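Local coordinates for protein hydrogenase maturation factor (Thermoanaerobacter tengcongensis, PDB 3VTH) that probably transfers the carbamoyl group of carbamoyl phosphate, at the cost of ATP, to the C-terminal cysteine of HypE during the maturation of [NiFe]-hydrogenases, at residues N15-V20 / N45-Y50; V105-D110 / K447-V452; K395-A400 / K417-F422; F413-G418 / E441-Y446. All coordinates share one frame; numbering follows the deposited sequence.

Contact 1: residues N15-V20 / N45-Y50; sequences NIFGIV and NSSGLY
Ile16 and Leu49 face each other as an antiparallel hydrogen-bonded pair, and both backbone bonds of that pair are formed: Ile16 N to Leu49 O at 2.9 Å and Leu49 N to Ile16 O at 3.0 Å. On the same face of the sheet their side chains lie side by side and point the same way, touching through Ile16 CD1 and Leu49 CD2, 4.0 Å apart. Val20, beyond the corner that the chain turns at Gly18, sends CG2 back over the strand start, 3.6 Å from Gly48 CA. Gly48, whose backbone angles suit glycine, also brings its CA to 3.6 Å from Ile16 O. The two strands are central neighbours in the acylphosphatase-like domain, a mixed sheet with helix 25-35 against it, and Phe25 of that helix packs on Ile16, Val20 and Leu49 alike. Leu49 also touches Arg26 and Asn44, the predicted active-site residues, which places this face of the sheet beside that site. Where the pairing ends, the Phe17 ring offers its edge to Ser47 O, with CD2 3.2 Å away. CG of Phe17 stands anti to the carbonyl carbon, beside the backbone N (chi1 -56°). Ser47 O also accepts from a water at 2.6 Å, and this water in turn accepts from Gly18 N. Behind Ser47, an Asx turn shapes the hairpin loop: Asn45 OD1 receives Ser47 N at 3.0 Å, the donor standing well above the carbonyl plane, and Gln21 NE2 reaches Gly48 O from outside.

Contact 2: residues V105-D110 / K447-V452; sequences VPVSPD and KKLFRV
The Phe450 ring meets the loop 105-110 with its edge: Val105 O and Val107 N both lie close to the ring plane, Val105 O 3.6 Å from CD1 and Val107 N 3.8 Å from CE1. One face carries the preceding side chain, Leu449, whose CG sits 4.1 Å above the ring centre, and the ring also stacks with Phe422 of strand 420-423. Phe450 is the first residue to leave helical angles at the end of helix 433-449. Val107 answers from the loop with one methyl, CG2, which touches Phe450 CE1 at 3.8 Å and Leu449 CD2 at 4.1 Å; its side chain crosses both of theirs at about a right angle. Beside this apolar patch a water joins the backbones, accepting from Val105 N at 2.9 Å and donating to Leu449 O at 2.8 Å. The loop 105-110, between strand 93-95 and helix 115-121, is thereby seated on the C-terminal end of a helix in the Kae1-like domain. Arg451 adds salt bridges to Asp148 and Glu100. Since the direct contacts are mainly apolar, the junction rests largely on hydrophobic burial, while the bridging water gives Val105 N and Leu449 O a shared partner in this buried place.

Contact 3: residues K395-A400 / K417-F422; sequences KKEVKA and KGHYAF
Val398 N donates to Gly418 O at 2.9 Å, and the approach is from above the carbonyl plane, 38° out of it. The same oxygen receives a CA-H contact from Glu397, its CA 3.4 Å away, and is touched by the methyls of Val398, with CG2 at 3.4 Å. One N-H thus serves Gly418 O from this side, with carbon contacts beside it. The oxygen belongs to a type II' turn from Lys417 to Tyr420, the tight link of the hairpin formed by strands 414-417 and 420-423 in the Kae1-like domain; positive phi at Gly418 suits its place there, and Lys417 and Tyr420 exchange backbone bonds in both directions. On the turn, His419 ND1 donates to Glu397 OE1, a His-carboxylate hydrogen bond modelled at a very short distance that is best taken with doubt. Under the same reservation, the Glu397 chain bends at chi2 (79°), and its carboxylate plane stands 69° from that of the imidazole. The ammonium group of Lys417 is directed elsewhere, to Arg451 O, and Tyr420 OH bonds to Asp78 in the acylphosphatase-like domain, while His419 pairs through its backbone with Leu394.

Contact 4: residues F413-G418 / E441-Y446; sequences FCMTKG and EQIERY
Phe413, just before strand 414-417, and Met415 within it both direct their side chains toward the segment 441-446 of helix 433-449; Phe413 CA and Ile443 CA, 7.6 Å apart, are the nearest CA pair. The Phe413 ring is gripped on two sides. Over one face sits Ile443 CG1, 3.6 Å from the ring centroid and nearly on the ring normal, a CH-pi contact. At the edge, the ring meets the face of Tyr446 in a T-shaped pair, centroids 5.1 Å apart and planes at 83°, with CZ leading, 3.7 Å from Tyr446 CD2. CG of Phe413 stands between the backbone N and the carbonyl carbon (chi1 59°). Met415 stretches out beyond CG, its chi2 169° carrying SD outward, and its methyl CE ends 3.3 Å from Ile443 O and 3.7 Å from Tyr446 CB. The phenol oxygen of Tyr446 is bound to His425, outside the contact. Opposite side chains of the strand, Cys414 and Thr416, pack on helix 737-749. A mixed sheet with helices against it is the architecture of the actin-like ATPase clan to which the Kae1-like domain belongs.

From the N terminus, contact 1 closes first, joining two strands of the acylphosphatase-like domain across helix 25-35. The chain then reaches loop 105-110, where contact 2 opens; it closes only after more than 330 residues, on the end of helix 433-449. Contacts 3 and 4 both fall within that span. Contact 3 closes the part holding strands 402-404 and 414-417 at the hairpin turn; contact 4, starting where contact 3 ends and sharing Lys417 and Gly418 with it, closes the run through strand 420-423 into helix 433-449. Contact 1 touches contact 2 through Gly18 and Pro106, and contact 3 through Tyr420. Contacts 2, 3 and 4 touch through Lys417, so acylphosphatase-like and Kae1-like parts meet around one junction.

Contact 1: residues N15-V20 / N45-Y50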
loop_
_atom_site.group_PDB
_atom_site.type_symbol
_atom_site.label_atom_id
_atom_site.label_comp_id
_atom_site.label_asym_id
_atom_site.label_seq_id
_atom_site.Cartn_x
_atom_site.Cartn_y
_atom_site.Cartn_z
ATOM N N ASN A 15 -27.711 -11.807 10.121
ATOM C CA ASN A 15 -26.249 -11.862 10.228
ATOM C C ASN A 15 -25.650 -10.938 9.193
ATOM O O ASN A 15 -26.054 -10.958 8.019
ATOM C CB ASN A 15 -25.741 -13.284 9.992
ATOM C CG ASN A 15 -26.178 -14.230 11.069
ATOM O OD1 ASN A 15 -25.510 -14.368 12.095
ATOM N ND2 ASN A 15 -27.315 -14.870 10.865
ATOM N N ILE A 16 -24.706 -10.115 9.630
ATOM C CA ILE A 16 -24.073 -9.154 8.746
ATOM C C ILE A 16 -22.570 -9.443 8.708
ATOM O O ILE A 16 -21.949 -9.663 9.754
ATOM C CB ILE A 16 -24.358 -7.716 9.198
ATOM C CG1 ILE A 16 -25.866 -7.549 9.501
ATOM C CG2 ILE A 16 -23.808 -6.686 8.154
ATOM C CD1 ILE A 16 -26.318 -6.145 9.696
ATOM N N PHE A 17 -22.011 -9.461 7.498
ATOM C CA PHE A 17 -20.632 -9.873 7.270
ATOM C C PHE A 17 -19.840 -8.773 6.576
ATOM O O PHE A 17 -20.404 -8.000 5.808
ATOM C CB PHE A 17 -20.594 -11.138 6.392
ATOM C CG PHE A 17 -21.392 -12.289 6.949
ATOM C CD1 PHE A 17 -22.640 -12.601 6.434
ATOM C CD2 PHE A 17 -20.898 -13.049 8.002
ATOM C CE1 PHE A 17 -23.391 -13.677 6.949
ATOM C CE2 PHE A 17 -21.630 -14.119 8.529
ATOM C CZ PHE A 17 -22.882 -14.435 7.999
ATOM N N GLY A 18 -18.529 -8.758 6.815
ATOM C CA GLY A 18 -17.617 -7.765 6.237
ATOM C C GLY A 18 -16.894 -7.030 7.349
ATOM O O GLY A 18 -16.672 -7.581 8.428
ATOM N N ILE A 19 -16.492 -5.787 7.088
ATOM C CA ILE A 19 -15.980 -4.949 8.162
ATOM C C ILE A 19 -17.204 -4.408 8.911
ATOM O O ILE A 19 -17.823 -3.422 8.508
ATOM C CB ILE A 19 -15.054 -3.826 7.653
ATOM C CG1 ILE A 19 -13.850 -4.436 6.903
ATOM C CG2 ILE A 19 -14.603 -2.906 8.837
ATOM C CD1 ILE A 19 -12.893 -3.407 6.255
ATOM N N VAL A 20 -17.582 -5.106 9.970
ATOM C CA VAL A 20 -18.845 -4.823 10.649
ATOM C C VAL A 20 -18.662 -4.740 12.173
ATOM O O VAL A 20 -19.651 -4.681 12.914
ATOM C CB VAL A 20 -19.924 -5.857 10.262
ATOM C CG1 VAL A 20 -20.221 -5.804 8.751
ATOM C CG2 VAL A 20 -19.487 -7.285 10.665
ATOM N N ASN A 45 -20.130 -11.512 17.013
ATOM C CA ASN A 45 -19.704 -12.906 17.127
ATOM C C ASN A 45 -18.432 -13.087 16.313
ATOM O O ASN A 45 -17.891 -12.107 15.826
ATOM C CB ASN A 45 -20.829 -13.900 16.788
ATOM C CG ASN A 45 -21.237 -13.876 15.326
ATOM O OD1 ASN A 45 -20.594 -13.238 14.488
ATOM N ND2 ASN A 45 -22.305 -14.598 15.010
ATOM N N SER A 46 -17.929 -14.309 16.181
ATOM C CA SER A 46 -16.644 -14.452 15.535
ATOM C C SER A 46 -16.715 -14.313 14.004
ATOM O O SER A 46 -15.688 -14.271 13.355
ATOM C CB SER A 46 -15.895 -15.714 15.997
ATOM O OG SER A 46 -16.709 -16.873 15.917
ATOM N N SER A 47 -17.915 -14.197 13.445
ATOM C CA SER A 47 -18.051 -14.117 11.999
ATOM C C SER A 47 -18.605 -12.776 11.526
ATOM O O SER A 47 -18.683 -12.512 10.317
ATOM C CB SER A 47 -18.836 -15.329 11.441
ATOM O OG SER A 47 -20.209 -15.184 11.728
ATOM N N GLY A 48 -18.949 -11.920 12.485
ATOM C CA GLY A 48 -19.441 -10.597 12.193
ATOM C C GLY A 48 -20.406 -10.049 13.227
ATOM O O GLY A 48 -20.074 -9.910 14.416
ATOM N N LEU A 49 -21.608 -9.732 12.761
ATOM C CA LEU A 49 -22.629 -9.164 13.617
ATOM C C LEU A 49 -23.851 -10.065 13.583
ATOM O O LEU A 49 -24.265 -10.518 12.513
ATOM C CB LEU A 49 -22.964 -7.732 13.181
ATOM C CG LEU A 49 -23.958 -6.993 14.086
ATOM C CD1 LEU A 49 -23.278 -6.464 15.344
ATOM C CD2 LEU A 49 -24.628 -5.885 13.316
ATOM N N TYR A 50 -24.373 -10.362 14.766
ATOM C CA TYR A 50 -25.557 -11.190 14.945
ATOM C C TYR A 50 -26.703 -10.380 15.573
ATOM O O TYR A 50 -26.526 -9.692 16.603
ATOM C CB TYR A 50 -25.205 -12.373 15.839
ATOM C CG TYR A 50 -26.337 -13.342 16.104
ATOM C CD1 TYR A 50 -27.338 -13.043 17.022
ATOM C CD2 TYR A 50 -26.389 -14.566 15.446
ATOM C CE1 TYR A 50 -28.366 -13.953 17.288
ATOM C CE2 TYR A 50 -27.412 -15.469 15.688
ATOM C CZ TYR A 50 -28.393 -15.156 16.612
ATOM O OH TYR A 50 -29.396 -16.054 16.846
HETATM O O HOH W 1 -17.641 -11.185 8.305
#

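Contact 2: residues V105-D110 / K447-V452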
loop_
_atom_site.group_PDB
_atom_site.type_symbol
_atom_site.label_atom_id
_atom_site.label_comp_id
_atom_site.label_asym_id
_atom_site.label_seq_id
_atom_site.Cartn_x
_atom_site.Cartn_y
_atom_site.Cartn_z
ATOM N N VAL A 105 -13.686 -13.014 10.925
ATOM C CA VAL A 105 -14.265 -11.742 10.542
ATOM C C VAL A 105 -13.158 -10.771 10.125
ATOM O O VAL A 105 -12.084 -10.745 10.733
ATOM C CB VAL A 105 -15.142 -11.144 11.694
ATOM C CG1 VAL A 105 -14.314 -10.914 12.950
ATOM C CG2 VAL A 105 -15.836 -9.834 11.251
ATOM N N PRO A 106 -13.406 -9.981 9.069
ATOM C CA PRO A 106 -12.454 -8.926 8.727
ATOM C C PRO A 106 -12.264 -7.924 9.890
ATOM O O PRO A 106 -13.131 -7.822 10.769
ATOM C CB PRO A 106 -13.125 -8.232 7.546
ATOM C CG PRO A 106 -13.923 -9.335 6.887
ATOM C CD PRO A 106 -14.449 -10.157 8.033
ATOM N N VAL A 107 -11.132 -7.214 9.869
ATOM C CA VAL A 107 -10.771 -6.213 10.872
ATOM C C VAL A 107 -10.650 -4.850 10.181
ATOM O O VAL A 107 -10.060 -4.741 9.091
ATOM C CB VAL A 107 -9.458 -6.604 11.605
ATOM C CG1 VAL A 107 -8.854 -5.428 12.405
ATOM C CG2 VAL A 107 -9.718 -7.798 12.569
ATOM N N SER A 108 -11.225 -3.825 10.808
ATOM C CA SER A 108 -11.165 -2.466 10.276
ATOM C C SER A 108 -9.729 -1.930 10.212
ATOM O O SER A 108 -8.952 -2.138 11.142
ATOM C CB SER A 108 -12.015 -1.508 11.117
ATOM O OG SER A 108 -11.938 -0.176 10.579
ATOM N N PRO A 109 -9.377 -1.228 9.120
ATOM C CA PRO A 109 -8.135 -0.448 9.203
ATOM C C PRO A 109 -8.232 0.683 10.247
ATOM O O PRO A 109 -9.331 1.059 10.684
ATOM C CB PRO A 109 -7.978 0.144 7.790
ATOM C CG PRO A 109 -8.786 -0.787 6.902
ATOM C CD PRO A 109 -9.957 -1.214 7.763
ATOM N N ASP A 110 -7.072 1.184 10.650
ATOM C CA ASP A 110 -6.944 2.410 11.440
ATOM C C ASP A 110 -7.470 3.612 10.674
ATOM O O ASP A 110 -7.216 3.750 9.470
ATOM C CB ASP A 110 -5.470 2.626 11.780
ATOM C CG ASP A 110 -4.866 1.416 12.442
ATOM O OD1 ASP A 110 -5.186 1.186 13.629
ATOM O OD2 ASP A 110 -4.132 0.664 11.757
ATOM N N LYS A 447 -2.427 -15.213 10.676
ATOM C CA LYS A 447 -3.033 -16.550 10.838
ATOM C C LYS A 447 -3.897 -16.657 12.087
ATOM O O LYS A 447 -4.971 -17.251 12.055
ATOM C CB LYS A 447 -1.979 -17.662 10.863
ATOM C CG LYS A 447 -1.285 -17.892 9.503
ATOM C CD LYS A 447 -0.402 -19.151 9.515
ATOM C CE LYS A 447 0.724 -19.041 10.499
ATOM N NZ LYS A 447 1.561 -20.280 10.494
ATOM N N LYS A 448 -3.419 -16.095 13.186
ATOM C CA LYS A 448 -4.190 -16.077 14.422
ATOM C C LYS A 448 -5.376 -15.123 14.317
ATOM O O LYS A 448 -6.496 -15.469 14.678
ATOM C CB LYS A 448 -3.307 -15.666 15.599
ATOM C CG LYS A 448 -2.202 -16.655 15.902
ATOM C CD LYS A 448 -1.544 -16.350 17.254
ATOM C CE LYS A 448 -0.122 -16.915 17.289
ATOM N NZ LYS A 448 -0.126 -18.413 17.182
ATOM N N LEU A 449 -5.130 -13.915 13.827
ATOM C CA LEU A 449 -6.179 -12.902 13.802
ATOM C C LEU A 449 -7.366 -13.335 12.917
ATOM O O LEU A 449 -8.533 -13.180 13.304
ATOM C CB LEU A 449 -5.617 -11.556 13.345
ATOM C CG LEU A 449 -6.562 -10.351 13.452
ATOM C CD1 LEU A 449 -7.158 -10.225 14.858
ATOM C CD2 LEU A 449 -5.819 -9.098 13.070
ATOM N N PHE A 450 -7.054 -13.880 11.740
ATOM C CA PHE A 450 -8.091 -14.280 10.792
ATOM C C PHE A 450 -8.407 -15.783 10.755
ATOM O O PHE A 450 -9.174 -16.232 9.896
ATOM C CB PHE A 450 -7.776 -13.720 9.396
ATOM C CG PHE A 450 -7.652 -12.227 9.385
ATOM C CD1 PHE A 450 -8.756 -11.424 9.693
ATOM C CD2 PHE A 450 -6.433 -11.616 9.111
ATOM C CE1 PHE A 450 -8.646 -10.032 9.701
ATOM C CE2 PHE A 450 -6.314 -10.227 9.126
ATOM C CZ PHE A 450 -7.422 -9.435 9.419
ATOM N N ARG A 451 -7.834 -16.537 11.696
ATOM C CA ARG A 451 -8.074 -17.983 11.827
ATOM C C ARG A 451 -7.720 -18.764 10.547
ATOM O O ARG A 451 -8.439 -19.677 10.143
ATOM C CB ARG A 451 -9.519 -18.260 12.261
ATOM C CG ARG A 451 -9.794 -17.983 13.749
ATOM C CD ARG A 451 -10.017 -16.509 14.049
ATOM N NE ARG A 451 -10.584 -16.336 15.387
ATOM C CZ ARG A 451 -10.083 -15.544 16.338
ATOM N NH1 ARG A 451 -8.996 -14.806 16.100
ATOM N NH2 ARG A 451 -10.682 -15.484 17.528
ATOM N N VAL A 452 -6.614 -18.387 9.920
ATOM C CA VAL A 452 -6.159 -19.031 8.697
ATOM C C VAL A 452 -5.151 -20.136 9.032
ATOM O O VAL A 452 -4.139 -19.898 9.698
ATOM C CB VAL A 452 -5.495 -18.016 7.710
ATOM C CG1 VAL A 452 -5.084 -18.711 6.416
ATOM C CG2 VAL A 452 -6.423 -16.820 7.423
HETATM O O HOH W 2 -11.107 -12.801 12.158
#

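Contact 3: residues K395-A400 / K417-F422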
loop_
_atom_site.group_PDB
_atom_site.type_symbol
_atom_site.label_atom_id
_atom_site.label_comp_id
_atom_site.label_asym_id
_atom_site.label_seq_id
_atom_site.Cartn_x
_atom_site.Cartn_y
_atom_site.Cartn_z
ATOM N N LYS A 395 -14.813 -13.115 -5.966
ATOM C CA LYS A 395 -16.149 -13.414 -6.516
ATOM C C LYS A 395 -16.712 -14.716 -5.946
ATOM O O LYS A 395 -17.896 -14.810 -5.631
ATOM C CB LYS A 395 -16.063 -13.473 -8.048
ATOM C CG LYS A 395 -17.352 -13.827 -8.779
ATOM C CD LYS A 395 -17.047 -14.211 -10.237
ATOM C CE LYS A 395 -18.235 -14.890 -10.926
ATOM N NZ LYS A 395 -19.400 -13.961 -11.101
ATOM N N LYS A 396 -15.848 -15.710 -5.792
ATOM C CA LYS A 396 -16.259 -17.032 -5.338
ATOM C C LYS A 396 -15.495 -17.401 -4.065
ATOM O O LYS A 396 -14.357 -16.953 -3.875
ATOM C CB LYS A 396 -15.950 -18.045 -6.450
ATOM C CG LYS A 396 -16.713 -19.349 -6.355
ATOM C CD LYS A 396 -16.051 -20.442 -7.188
ATOM C CE LYS A 396 -16.608 -21.811 -6.813
ATOM N NZ LYS A 396 -16.442 -22.073 -5.344
ATOM N N GLU A 397 -16.099 -18.230 -3.210
ATOM C CA GLU A 397 -15.377 -18.795 -2.060
ATOM C C GLU A 397 -14.176 -19.623 -2.530
ATOM O O GLU A 397 -14.235 -20.271 -3.582
ATOM C CB GLU A 397 -16.297 -19.653 -1.182
ATOM C CG GLU A 397 -17.072 -18.840 -0.126
ATOM C CD GLU A 397 -18.275 -18.114 -0.706
ATOM O OE1 GLU A 397 -18.510 -16.949 -0.325
ATOM O OE2 GLU A 397 -18.989 -18.713 -1.549
ATOM N N VAL A 398 -13.093 -19.607 -1.756
ATOM C CA VAL A 398 -11.885 -20.343 -2.167
ATOM C C VAL A 398 -11.995 -21.843 -1.930
ATOM O O VAL A 398 -12.723 -22.290 -1.047
ATOM C CB VAL A 398 -10.577 -19.802 -1.521
ATOM C CG1 VAL A 398 -10.314 -18.409 -2.000
ATOM C CG2 VAL A 398 -10.622 -19.869 0.011
ATOM N N LYS A 399 -11.249 -22.595 -2.741
ATOM C CA LYS A 399 -11.159 -24.043 -2.639
ATOM C C LYS A 399 -10.652 -24.463 -1.249
ATOM O O LYS A 399 -11.272 -25.279 -0.565
ATOM C CB LYS A 399 -10.222 -24.559 -3.741
ATOM C CG LYS A 399 -10.745 -25.761 -4.517
ATOM C CD LYS A 399 -10.617 -27.082 -3.750
ATOM C CE LYS A 399 -11.056 -28.275 -4.606
ATOM N NZ LYS A 399 -12.527 -28.283 -4.866
ATOM N N ALA A 400 -9.520 -23.884 -0.847
ATOM C CA ALA A 400 -8.904 -24.145 0.454
ATOM C C ALA A 400 -8.094 -22.890 0.783
ATOM O O ALA A 400 -7.918 -22.061 -0.091
ATOM C CB ALA A 400 -7.989 -25.377 0.359
ATOM N N LYS A 417 -9.254 -16.909 2.615
ATOM C CA LYS A 417 -10.267 -17.616 3.394
ATOM C C LYS A 417 -11.633 -17.111 2.976
ATOM O O LYS A 417 -11.820 -15.893 2.781
ATOM C CB LYS A 417 -10.078 -17.414 4.902
ATOM C CG LYS A 417 -10.666 -18.596 5.701
ATOM C CD LYS A 417 -10.313 -18.496 7.151
ATOM C CE LYS A 417 -10.875 -19.653 7.933
ATOM N NZ LYS A 417 -10.917 -19.193 9.329
ATOM N N GLY A 418 -12.579 -18.042 2.835
ATOM C CA GLY A 418 -13.933 -17.695 2.389
ATOM C C GLY A 418 -13.812 -16.996 1.049
ATOM O O GLY A 418 -13.102 -17.478 0.156
ATOM N N HIS A 419 -14.469 -15.854 0.899
ATOM C CA HIS A 419 -14.270 -15.070 -0.313
ATOM C C HIS A 419 -13.348 -13.876 -0.113
ATOM O O HIS A 419 -13.483 -12.875 -0.808
ATOM C CB HIS A 419 -15.596 -14.644 -0.950
ATOM C CG HIS A 419 -16.606 -14.141 0.029
ATOM N ND1 HIS A 419 -17.652 -14.916 0.480
ATOM C CD2 HIS A 419 -16.732 -12.943 0.650
ATOM C CE1 HIS A 419 -18.385 -14.216 1.332
ATOM N NE2 HIS A 419 -17.847 -13.016 1.452
ATOM N N TYR A 420 -12.400 -13.985 0.818
ATOM C CA TYR A 420 -11.443 -12.892 1.027
ATOM C C TYR A 420 -10.004 -13.248 0.709
ATOM O O TYR A 420 -9.557 -14.353 0.979
ATOM C CB TYR A 420 -11.503 -12.382 2.467
ATOM C CG TYR A 420 -12.860 -11.903 2.930
ATOM C CD1 TYR A 420 -13.465 -10.793 2.347
ATOM C CD2 TYR A 420 -13.508 -12.527 3.990
ATOM C CE1 TYR A 420 -14.693 -10.331 2.794
ATOM C CE2 TYR A 420 -14.761 -12.074 4.439
ATOM C CZ TYR A 420 -15.330 -10.976 3.831
ATOM O OH TYR A 420 -16.542 -10.521 4.247
ATOM N N ALA A 421 -9.282 -12.281 0.143
ATOM C CA ALA A 421 -7.834 -12.359 0.038
ATOM C C ALA A 421 -7.312 -11.307 1.020
ATOM O O ALA A 421 -7.423 -10.106 0.774
ATOM C CB ALA A 421 -7.376 -12.056 -1.389
ATOM N N PHE A 422 -6.847 -11.780 2.168
ATOM C CA PHE A 422 -6.264 -10.932 3.187
ATOM C C PHE A 422 -4.815 -10.680 2.808
ATOM O O PHE A 422 -3.924 -11.451 3.192
ATOM C CB PHE A 422 -6.317 -11.628 4.545
ATOM C CG PHE A 422 -7.704 -11.731 5.120
ATOM C CD1 PHE A 422 -8.317 -10.614 5.698
ATOM C CD2 PHE A 422 -8.394 -12.941 5.095
ATOM C CE1 PHE A 422 -9.624 -10.704 6.242
ATOM C CE2 PHE A 422 -9.681 -13.048 5.637
ATOM C CZ PHE A 422 -10.300 -11.935 6.211
#

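Contact 4: residues F413-G418 / E441-Y446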
loop_
_atom_site.group_PDB
_atom_site.type_symbol
_atom_site.label_atom_id
_atom_site.label_comp_id
_atom_site.label_asym_id
_atom_site.label_seq_id
_atom_site.Cartn_x
_atom_site.Cartn_y
_atom_site.Cartn_z
ATOM N N PHE A 413 2.587 -10.539 2.016
ATOM C CA PHE A 413 2.077 -11.892 1.863
ATOM C C PHE A 413 0.557 -11.811 1.784
ATOM O O PHE A 413 -0.020 -10.773 2.096
ATOM C CB PHE A 413 2.542 -12.793 3.026
ATOM C CG PHE A 413 2.102 -12.315 4.388
ATOM C CD1 PHE A 413 0.833 -12.622 4.872
ATOM C CD2 PHE A 413 2.966 -11.568 5.191
ATOM C CE1 PHE A 413 0.411 -12.186 6.157
ATOM C CE2 PHE A 413 2.565 -11.131 6.474
ATOM C CZ PHE A 413 1.294 -11.439 6.955
ATOM N N CYS A 414 -0.090 -12.879 1.313
ATOM C CA CYS A 414 -1.549 -12.891 1.189
ATOM C C CYS A 414 -2.091 -14.245 1.635
ATOM O O CYS A 414 -1.506 -15.269 1.296
ATOM C CB CYS A 414 -1.956 -12.574 -0.261
ATOM S SG CYS A 414 -3.732 -12.536 -0.581
ATOM N N MET A 415 -3.171 -14.240 2.424
ATOM C CA MET A 415 -3.831 -15.471 2.886
ATOM C C MET A 415 -5.291 -15.455 2.483
ATOM O O MET A 415 -5.995 -14.474 2.732
ATOM C CB MET A 415 -3.837 -15.568 4.418
ATOM C CG MET A 415 -2.500 -15.570 5.063
ATOM S SD MET A 415 -2.689 -15.357 6.854
ATOM C CE MET A 415 -0.936 -15.361 7.205
ATOM N N THR A 416 -5.765 -16.552 1.913
ATOM C CA THR A 416 -7.149 -16.611 1.485
ATOM C C THR A 416 -8.009 -17.357 2.499
ATOM O O THR A 416 -7.538 -18.271 3.180
ATOM C CB THR A 416 -7.302 -17.319 0.122
ATOM O OG1 THR A 416 -6.726 -18.624 0.196
ATOM C CG2 THR A 416 -6.607 -16.509 -0.962
ATOM N N LYS A 417 -9.254 -16.909 2.615
ATOM C CA LYS A 417 -10.267 -17.616 3.394
ATOM C C LYS A 417 -11.633 -17.111 2.976
ATOM O O LYS A 417 -11.820 -15.893 2.781
ATOM C CB LYS A 417 -10.078 -17.414 4.902
ATOM C CG LYS A 417 -10.666 -18.596 5.701
ATOM C CD LYS A 417 -10.313 -18.496 7.151
ATOM C CE LYS A 417 -10.875 -19.653 7.933
ATOM N NZ LYS A 417 -10.917 -19.193 9.329
ATOM N N GLY A 418 -12.579 -18.042 2.835
ATOM C CA GLY A 418 -13.933 -17.695 2.389
ATOM C C GLY A 418 -13.812 -16.996 1.049
ATOM O O GLY A 418 -13.102 -17.478 0.156
ATOM N N GLU A 441 6.786 -13.056 11.972
ATOM C CA GLU A 441 5.868 -12.753 13.064
ATOM C C GLU A 441 4.517 -12.226 12.563
ATOM O O GLU A 441 3.477 -12.495 13.170
ATOM C CB GLU A 441 6.490 -11.747 14.050
ATOM C CG GLU A 441 6.163 -10.241 13.761
ATOM C CD GLU A 441 6.213 -9.341 15.005
ATOM O OE1 GLU A 441 6.383 -9.867 16.135
ATOM O OE2 GLU A 441 6.083 -8.098 14.857
ATOM N N GLN A 442 4.532 -11.454 11.478
ATOM C CA GLN A 442 3.291 -10.964 10.902
ATOM C C GLN A 442 2.486 -12.098 10.285
ATOM O O GLN A 442 1.263 -12.125 10.410
ATOM C CB GLN A 442 3.552 -9.832 9.900
ATOM C CG GLN A 442 3.966 -8.525 10.587
ATOM C CD GLN A 442 3.028 -8.127 11.724
ATOM O OE1 GLN A 442 1.893 -7.705 11.494
ATOM N NE2 GLN A 442 3.502 -8.266 12.958
ATOM N N ILE A 443 3.166 -13.042 9.640
ATOM C CA ILE A 443 2.472 -14.221 9.127
ATOM C C ILE A 443 1.755 -14.951 10.281
ATOM O O ILE A 443 0.578 -15.282 10.161
ATOM C CB ILE A 443 3.412 -15.162 8.332
ATOM C CG1 ILE A 443 3.776 -14.530 6.984
ATOM C CG2 ILE A 443 2.759 -16.534 8.085
ATOM C CD1 ILE A 443 4.815 -15.321 6.222
ATOM N N GLU A 444 2.439 -15.143 11.406
ATOM C CA GLU A 444 1.829 -15.841 12.552
ATOM C C GLU A 444 0.643 -15.059 13.093
ATOM O O GLU A 444 -0.396 -15.630 13.417
ATOM C CB GLU A 444 2.853 -16.121 13.662
ATOM C CG GLU A 444 3.956 -17.111 13.253
ATOM C CD GLU A 444 3.418 -18.459 12.784
ATOM O OE1 GLU A 444 3.674 -18.833 11.619
ATOM O OE2 GLU A 444 2.728 -19.143 13.573
ATOM N N ARG A 445 0.781 -13.742 13.143
ATOM C CA ARG A 445 -0.286 -12.902 13.674
ATOM C C ARG A 445 -1.542 -12.781 12.799
ATOM O O ARG A 445 -2.669 -12.700 13.315
ATOM C CB ARG A 445 0.266 -11.539 14.051
ATOM C CG ARG A 445 0.789 -11.588 15.480
ATOM C CD ARG A 445 2.031 -10.813 15.632
ATOM N NE ARG A 445 1.813 -9.403 15.327
ATOM C CZ ARG A 445 2.350 -8.407 16.023
ATOM N NH1 ARG A 445 2.108 -7.163 15.668
ATOM N NH2 ARG A 445 3.132 -8.662 17.073
ATOM N N TYR A 446 -1.347 -12.765 11.488
ATOM C CA TYR A 446 -2.467 -12.767 10.546
ATOM C C TYR A 446 -3.189 -14.120 10.587
ATOM O O TYR A 446 -4.417 -14.169 10.545
ATOM C CB TYR A 446 -1.981 -12.437 9.126
ATOM C CG TYR A 446 -1.974 -10.948 8.779
ATOM C CD1 TYR A 446 -2.810 -10.445 7.777
ATOM C CD2 TYR A 446 -1.123 -10.054 9.440
ATOM C CE1 TYR A 446 -2.808 -9.093 7.440
ATOM C CE2 TYR A 446 -1.097 -8.686 9.109
ATOM C CZ TYR A 446 -1.941 -8.220 8.101
ATOM O OH TYR A 446 -1.930 -6.884 7.765
#